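Local structure of ubiquitin-like-specific protease 2 (Saccharomyces cerevisiae, 5LNB) at residues Val159-Phe164 and Asp176-Phe181. The protein removes SUMO from modified proteins as a cysteine protease of the peptidase C48 family, the chain described here holding its catalytic domain. Residues are numbered along the deposited sequence; the frame is centred on the assembly and turned at random.
Sequences VNILTF and DPIKEF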
loop_
_atom_site.group_PDB
_atom_site.type_symbol
_atom_site.label_atom_id
_atom_site.label_comp_id
_atom_site.label_asym_id
_atom_site.label_seq_id
_atom_site.Cartn_x
_atom_site.Cartn_y
_atom_site.Cartn_z
ATOM N N VAL A 159 1.392 -14.460 13.146
ATOM C CA VAL A 159 1.067 -13.269 12.371
ATOM C C VAL A 159 2.318 -12.850 11.612
ATOM O O VAL A 159 3.374 -12.634 12.217
ATOM C CB VAL A 159 0.570 -12.139 13.283
ATOM C CG1 VAL A 159 0.301 -10.868 12.476
ATOM C CG2 VAL A 159 -0.662 -12.593 14.115
ATOM N N ASN A 160 2.209 -12.741 10.291
ATOM C CA ASN A 160 3.350 -12.425 9.439
ATOM C C ASN A 160 3.171 -11.018 8.900
ATOM O O ASN A 160 2.165 -10.720 8.243
ATOM C CB ASN A 160 3.494 -13.430 8.294
ATOM C CG ASN A 160 3.783 -14.839 8.784
ATOM O OD1 ASN A 160 4.560 -15.035 9.712
ATOM N ND2 ASN A 160 3.147 -15.828 8.170
ATOM N N ILE A 161 4.123 -10.148 9.202
ATOM C CA ILE A 161 4.147 -8.802 8.649
ATOM C C ILE A 161 5.078 -8.858 7.446
ATOM O O ILE A 161 6.301 -8.825 7.594
ATOM C CB ILE A 161 4.592 -7.766 9.680
ATOM C CG1 ILE A 161 3.628 -7.789 10.882
ATOM C CG2 ILE A 161 4.677 -6.370 9.033
ATOM C CD1 ILE A 161 4.032 -6.884 12.017
ATOM N N LEU A 162 4.496 -8.982 6.255
ATOM C CA LEU A 162 5.273 -9.127 5.028
ATOM C C LEU A 162 5.775 -7.750 4.602
ATOM O O LEU A 162 4.987 -6.900 4.171
ATOM C CB LEU A 162 4.418 -9.786 3.949
ATOM C CG LEU A 162 3.711 -11.087 4.360
ATOM C CD1 LEU A 162 2.803 -11.607 3.236
ATOM C CD2 LEU A 162 4.717 -12.166 4.784
ATOM N N THR A 163 7.082 -7.525 4.735
ATOM C CA THR A 163 7.711 -6.218 4.561
ATOM C C THR A 163 8.616 -6.241 3.333
ATOM O O THR A 163 9.493 -7.108 3.220
ATOM C CB THR A 163 8.532 -5.844 5.802
ATOM O OG1 THR A 163 7.745 -6.059 6.975
ATOM C CG2 THR A 163 8.960 -4.381 5.760
ATOM N N PHE A 164 8.421 -5.283 2.420
ATOM C CA PHE A 164 9.147 -5.293 1.155
ATOM C C PHE A 164 9.611 -3.885 0.793
ATOM O O PHE A 164 8.868 -2.908 0.939
ATOM C CB PHE A 164 8.297 -5.901 0.023
ATOM C CG PHE A 164 6.839 -5.501 0.062
ATOM C CD1 PHE A 164 6.352 -4.503 -0.784
ATOM C CD2 PHE A 164 5.955 -6.115 0.946
ATOM C CE1 PHE A 164 5.016 -4.133 -0.756
ATOM C CE2 PHE A 164 4.617 -5.740 0.987
ATOM C CZ PHE A 164 4.143 -4.750 0.128
ATOM N N ASP A 176 8.633 -2.704 14.487
ATOM C CA ASP A 176 8.302 -2.972 15.880
ATOM C C ASP A 176 7.098 -2.169 16.360
ATOM O O ASP A 176 6.273 -2.732 17.091
ATOM C CB ASP A 176 9.526 -2.721 16.773
ATOM C CG ASP A 176 9.227 -2.928 18.254
ATOM O OD1 ASP A 176 8.925 -1.930 18.954
ATOM O OD2 ASP A 176 9.258 -4.096 18.712
ATOM N N PRO A 177 6.941 -0.889 16.012
ATOM C CA PRO A 177 5.711 -0.184 16.408
ATOM C C PRO A 177 4.455 -0.851 15.885
ATOM O O PRO A 177 3.396 -0.740 16.512
ATOM C CB PRO A 177 5.899 1.214 15.804
ATOM C CG PRO A 177 7.374 1.380 15.701
ATOM C CD PRO A 177 7.928 0.015 15.400
ATOM N N ILE A 178 4.529 -1.542 14.750
ATOM C CA ILE A 178 3.332 -2.196 14.240
ATOM C C ILE A 178 3.027 -3.440 15.058
ATOM O O ILE A 178 1.858 -3.763 15.300
ATOM C CB ILE A 178 3.474 -2.512 12.740
ATOM C CG1 ILE A 178 3.717 -1.221 11.951
ATOM C CG2 ILE A 178 2.220 -3.229 12.234
ATOM C CD1 ILE A 178 3.895 -1.428 10.464
ATOM N N LYS A 179 4.064 -4.152 15.505
ATOM C CA LYS A 179 3.846 -5.258 16.433
ATOM C C LYS A 179 3.105 -4.784 17.677
ATOM O O LYS A 179 2.128 -5.405 18.109
ATOM C CB LYS A 179 5.175 -5.897 16.819
ATOM C CG LYS A 179 5.959 -6.483 15.675
ATOM C CD LYS A 179 6.958 -7.500 16.195
ATOM C CE LYS A 179 7.846 -8.043 15.083
ATOM N NZ LYS A 179 8.882 -8.987 15.656
ATOM N N GLU A 180 3.558 -3.679 18.274
ATOM C CA GLU A 180 2.927 -3.206 19.503
ATOM C C GLU A 180 1.508 -2.720 19.241
ATOM O O GLU A 180 0.604 -2.939 20.059
ATOM C CB GLU A 180 3.778 -2.104 20.138
ATOM C CG GLU A 180 5.185 -2.575 20.553
ATOM C CD GLU A 180 5.187 -3.564 21.733
ATOM O OE1 GLU A 180 4.251 -3.533 22.569
ATOM O OE2 GLU A 180 6.136 -4.374 21.828
ATOM N N PHE A 181 1.293 -2.070 18.094
ATOM C CA PHE A 181 -0.054 -1.685 17.693
ATOM C C PHE A 181 -0.985 -2.891 17.673
ATOM O O PHE A 181 -2.098 -2.842 18.206
ATOM C CB PHE A 181 -0.021 -1.023 16.315
ATOM C CG PHE A 181 -1.373 -0.906 15.687
ATOM C CD1 PHE A 181 -2.249 0.099 16.085
ATOM C CD2 PHE A 181 -1.789 -1.822 14.732
ATOM C CE1 PHE A 181 -3.501 0.207 15.519
ATOM C CE2 PHE A 181 -3.044 -1.721 14.160
ATOM C CZ PHE A 181 -3.909 -0.704 14.556
#
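CD1 of Ile161, on the strand, rests against Ile178 and Lys179 of the helix. The side chain starts toward the helix at CB and forks there. CG2, anti to the backbone N, turns along its own strand to within 3.7 Å of OG1 of Thr163. CG1, set beside that N (chi1 -59°), is the stem of the longer branch, whose extended course (chi2 175°) places CD1 at the helix surface. CD1 of Ile161 lies 4.1 Å from CG2 of Ile178, the two side chains crossing at a slant. CG of Lys179, on the next residue of the helix, is 4.2 Å from the same CD1 of Ile161. Strand 159-164, helix 172-190 and strand 199-203 form a beta-alpha-beta unit in the Ulp1-type catalytic domain, and Ile161 also packs on Ile199 and Cys126 of the two flanking strands. Isoleucine suits both buried positions, being wholly apolar and branched at CB into two separate tips. Lys179 suits the margin, giving a methylene to the apolar contact while its extended chain carries NZ to a weak hydrogen bond with the carbonyl of Ile199. Thr163, a buried residue, keeps its hydroxyl beside the strand backbone, where OG1 of Thr163 donates to O of Ile161 at 3.2 Å from above the carbonyl plane.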